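Local coordinates for protein alpha-2,3/8-sialyltransferase (Campylobacter jejuni, PDB 1RO7) that transfers sialic acid from CMP-activated sialic acid to acceptor sugars, probably making alpha-2,3 and alpha-2,8 linkages, at residues D37-G42 with N68-T73. The protein carries 1 engineered substitution. Numbering follows the deposited sequence.
Sequences DKYYLG and NQEYET
One tyrosine makes two different interactions here: the Tyr39 hydroxyl donates a hydrogen bond to the backbone oxygen of Glu70, while the Tyr39 ring presses an edge against the ring of the next residue, Tyr71. The hydrogen bond is short, with Tyr39 OH 2.6 Å from Glu70 O, and lies in the carbonyl plane on a lone pair, at a C=O...donor angle of 116°. Glu70 O also lies at the edge of the Tyr39 ring, near its plane, 3.0 Å from Tyr39 CE2. The ring pair is T-shaped (edge-to-face), its planes inclined at 66°. Tyr39 CE2 comes down over one face of Tyr71, displaced toward the rim, and approaches Tyr71 CZ to 3.5 Å. Tyr39 is the centre of an inverse gamma turn, and with CG anti to the carbonyl carbon (chi1 -74°) the far end of its ring reaches the 68-73 segment. The hydrogen bond and the ring contact together probably fix the position of the Tyr39 ring. At the far end, Tyr71 OH bonds to Glu36 and Lys236, and Lys236 also makes a cation-pi contact with Tyr39. Glu70 OE2 is shared by Thr240 OG1 and Asn68 ND2, the latter 2.9 Å from Glu70 OE2 and approaching from above the carboxylate plane. Helix 55-67 ends just before this site in a Schellman motif with Gln69 at C-prime, and the chain then enters strand 72-78 of the parallel Rossmann-type sheet. The contact thus ties that helix-to-strand connection to the small antiparallel pair of strands 38-39 and 234-235.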
ATOM      1  N   ASP A  37     -42.284  -2.896  10.980  1.00 39.22           N
ATOM      2  CA  ASP A  37     -43.567  -2.308  10.599  1.00 41.23           C
ATOM      3  C   ASP A  37     -43.874  -1.022  11.363  1.00 41.95           C
ATOM      4  O   ASP A  37     -44.857  -0.337  11.081  1.00 43.21           O
ATOM      5  CB  ASP A  37     -44.700  -3.319  10.808  1.00 43.42           C
ATOM      6  CG  ASP A  37     -44.875  -3.707  12.261  1.00 44.92           C
ATOM      7  OD1 ASP A  37     -45.764  -4.533  12.552  1.00 48.51           O
ATOM      8  OD2 ASP A  37     -44.127  -3.188  13.113  1.00 47.57           O
ATOM      9  N   LYS A  38     -43.028  -0.701  12.335  1.00 42.39           N
ATOM     10  CA  LYS A  38     -43.188   0.508  13.133  1.00 42.22           C
ATOM     11  C   LYS A  38     -41.790   1.051  13.400  1.00 41.09           C
ATOM     12  O   LYS A  38     -40.829   0.284  13.448  1.00 40.74           O
ATOM     13  CB  LYS A  38     -43.860   0.184  14.470  1.00 43.20           C
ATOM     14  CG  LYS A  38     -45.130  -0.632  14.353  1.00 46.90           C
ATOM     15  CD  LYS A  38     -45.658  -1.025  15.724  1.00 47.70           C
ATOM     16  CE  LYS A  38     -46.911  -1.867  15.591  1.00 49.55           C
ATOM     17  NZ  LYS A  38     -47.945  -1.150  14.795  1.00 51.29           N
ATOM     18  N   TYR A  39     -41.667   2.365  13.561  1.00 39.45           N
ATOM     19  CA  TYR A  39     -40.365   2.951  13.842  1.00 39.62           C
ATOM     20  C   TYR A  39     -40.039   2.752  15.320  1.00 40.00           C
ATOM     21  O   TYR A  39     -40.025   3.704  16.104  1.00 40.14           O
ATOM     22  CB  TYR A  39     -40.349   4.441  13.496  1.00 38.92           C
ATOM     23  CG  TYR A  39     -40.308   4.724  12.010  1.00 39.89           C
ATOM     24  CD1 TYR A  39     -41.422   5.231  11.345  1.00 40.30           C
ATOM     25  CD2 TYR A  39     -39.147   4.488  11.270  1.00 38.64           C
ATOM     26  CE1 TYR A  39     -41.385   5.504   9.978  1.00 40.30           C
ATOM     27  CE2 TYR A  39     -39.098   4.755   9.903  1.00 40.11           C
ATOM     28  CZ  TYR A  39     -40.220   5.264   9.264  1.00 41.17           C
ATOM     29  OH  TYR A  39     -40.174   5.553   7.919  1.00 41.18           O
ATOM     30  N   TYR A  40     -39.778   1.501  15.684  1.00 39.91           N
ATOM     31  CA  TYR A  40     -39.461   1.140  17.058  1.00 40.42           C
ATOM     32  C   TYR A  40     -38.354   1.985  17.665  1.00 39.96           C
ATOM     33  O   TYR A  40     -38.220   2.043  18.885  1.00 40.04           O
ATOM     34  CB  TYR A  40     -39.078  -0.340  17.132  1.00 41.26           C
ATOM     35  CG  TYR A  40     -40.207  -1.271  16.757  1.00 43.26           C
ATOM     36  CD1 TYR A  40     -41.378  -1.321  17.516  1.00 44.08           C
ATOM     37  CD2 TYR A  40     -40.119  -2.082  15.628  1.00 43.14           C
ATOM     38  CE1 TYR A  40     -42.436  -2.155  17.157  1.00 45.74           C
ATOM     39  CE2 TYR A  40     -41.169  -2.917  15.259  1.00 45.01           C
ATOM     40  CZ  TYR A  40     -42.323  -2.948  16.025  1.00 45.71           C
ATOM     41  OH  TYR A  40     -43.368  -3.762  15.648  1.00 48.22           O
ATOM     42  N   LEU A  41     -37.554   2.637  16.825  1.00 39.33           N
ATOM     43  CA  LEU A  41     -36.469   3.473  17.330  1.00 38.31           C
ATOM     44  C   LEU A  41     -36.300   4.767  16.549  1.00 36.88           C
ATOM     45  O   LEU A  41     -35.238   5.389  16.580  1.00 37.93           O
ATOM     46  CB  LEU A  41     -35.153   2.690  17.338  1.00 37.63           C
ATOM     47  CG  LEU A  41     -35.091   1.546  18.353  1.00 38.90           C
ATOM     48  CD1 LEU A  41     -33.811   0.744  18.167  1.00 36.63           C
ATOM     49  CD2 LEU A  41     -35.170   2.121  19.766  1.00 39.06           C
ATOM     50  N   GLY A  42     -37.353   5.174  15.853  1.00 36.66           N
ATOM     51  CA  GLY A  42     -37.293   6.402  15.086  1.00 37.16           C
ATOM     52  C   GLY A  42     -36.769   6.206  13.678  1.00 36.83           C
ATOM     53  O   GLY A  42     -36.303   5.120  13.324  1.00 35.67           O
ATOM     54  N   ASN A  68     -36.806   8.260  -0.270  1.00 37.15           N
ATOM     55  CA  ASN A  68     -38.223   8.129   0.030  1.00 37.67           C
ATOM     56  C   ASN A  68     -38.556   8.634   1.439  1.00 37.26           C
ATOM     57  O   ASN A  68     -39.689   8.508   1.900  1.00 36.62           O
ATOM     58  CB  ASN A  68     -38.638   6.662  -0.140  1.00 39.74           C
ATOM     59  CG  ASN A  68     -40.141   6.485  -0.283  1.00 44.69           C
ATOM     60  OD1 ASN A  68     -40.796   7.209  -1.038  1.00 46.07           O
ATOM     61  ND2 ASN A  68     -40.694   5.507   0.428  1.00 43.64           N
ATOM     62  N   GLN A  69     -37.559   9.208   2.105  1.00 34.87           N
ATOM     63  CA  GLN A  69     -37.707   9.754   3.456  1.00 37.07           C
ATOM     64  C   GLN A  69     -38.204   8.772   4.521  1.00 36.51           C
ATOM     65  O   GLN A  69     -38.881   9.172   5.468  1.00 36.21           O
ATOM     66  CB  GLN A  69     -38.628  10.985   3.433  1.00 39.53           C
ATOM     67  CG  GLN A  69     -38.111  12.129   2.560  1.00 42.51           C
ATOM     68  CD  GLN A  69     -38.985  13.374   2.623  1.00 45.33           C
ATOM     69  OE1 GLN A  69     -38.783  14.323   1.866  1.00 46.82           O
ATOM     70  NE2 GLN A  69     -39.954  13.378   3.531  1.00 47.21           N
ATOM     71  N   GLU A  70     -37.867   7.495   4.377  1.00 33.71           N
ATOM     72  CA  GLU A  70     -38.282   6.493   5.354  1.00 33.89           C
ATOM     73  C   GLU A  70     -37.286   6.463   6.504  1.00 33.69           C
ATOM     74  O   GLU A  70     -37.648   6.212   7.650  1.00 34.31           O
ATOM     75  CB  GLU A  70     -38.373   5.113   4.704  1.00 33.18           C
ATOM     76  CG  GLU A  70     -39.379   5.034   3.577  1.00 33.45           C
ATOM     77  CD  GLU A  70     -39.427   3.659   2.941  1.00 35.04           C
ATOM     78  OE1 GLU A  70     -39.824   2.692   3.627  1.00 34.20           O
ATOM     79  OE2 GLU A  70     -39.062   3.549   1.753  1.00 32.42           O
ATOM     80  N   TYR A  71     -36.020   6.710   6.185  1.00 33.43           N
ATOM     81  CA  TYR A  71     -34.970   6.746   7.190  1.00 31.47           C
ATOM     82  C   TYR A  71     -33.894   7.706   6.746  1.00 32.26           C
ATOM     83  O   TYR A  71     -33.877   8.168   5.603  1.00 31.97           O
ATOM     84  CB  TYR A  71     -34.308   5.374   7.393  1.00 29.47           C
ATOM     85  CG  TYR A  71     -35.188   4.290   7.969  1.00 28.58           C
ATOM     86  CD1 TYR A  71     -36.013   3.531   7.147  1.00 28.43           C
ATOM     87  CD2 TYR A  71     -35.181   4.009   9.340  1.00 29.25           C
ATOM     88  CE1 TYR A  71     -36.809   2.517   7.664  1.00 30.11           C
ATOM     89  CE2 TYR A  71     -35.978   2.996   9.871  1.00 28.71           C
ATOM     90  CZ  TYR A  71     -36.790   2.253   9.025  1.00 27.85           C
ATOM     91  OH  TYR A  71     -37.581   1.242   9.515  1.00 27.58           O
ATOM     92  N   GLU A  72     -33.004   8.013   7.675  1.00 32.51           N
ATOM     93  CA  GLU A  72     -31.864   8.860   7.402  1.00 33.78           C
ATOM     94  C   GLU A  72     -30.736   8.268   8.229  1.00 32.61           C
ATOM     95  O   GLU A  72     -30.975   7.642   9.266  1.00 32.95           O
ATOM     96  CB  GLU A  72     -32.129  10.317   7.796  1.00 36.51           C
ATOM     97  CG  GLU A  72     -32.458  10.557   9.253  1.00 42.09           C
ATOM     98  CD  GLU A  72     -32.469  12.040   9.595  1.00 45.76           C
ATOM     99  OE1 GLU A  72     -33.067  12.412  10.626  1.00 47.03           O
ATOM    100  OE2 GLU A  72     -31.868  12.831   8.833  1.00 46.33           O
ATOM    101  N   THR A  73     -29.511   8.424   7.757  1.00 30.89           N
ATOM    102  CA  THR A  73     -28.381   7.894   8.490  1.00 30.55           C
ATOM    103  C   THR A  73     -27.144   8.712   8.216  1.00 30.90           C
ATOM    104  O   THR A  73     -26.940   9.206   7.106  1.00 32.05           O
ATOM    105  CB  THR A  73     -28.103   6.418   8.126  1.00 29.77           C
ATOM    106  OG1 THR A  73     -27.104   5.897   9.012  1.00 28.23           O
ATOM    107  CG2 THR A  73     -27.612   6.300   6.688  1.00 27.09           C
TER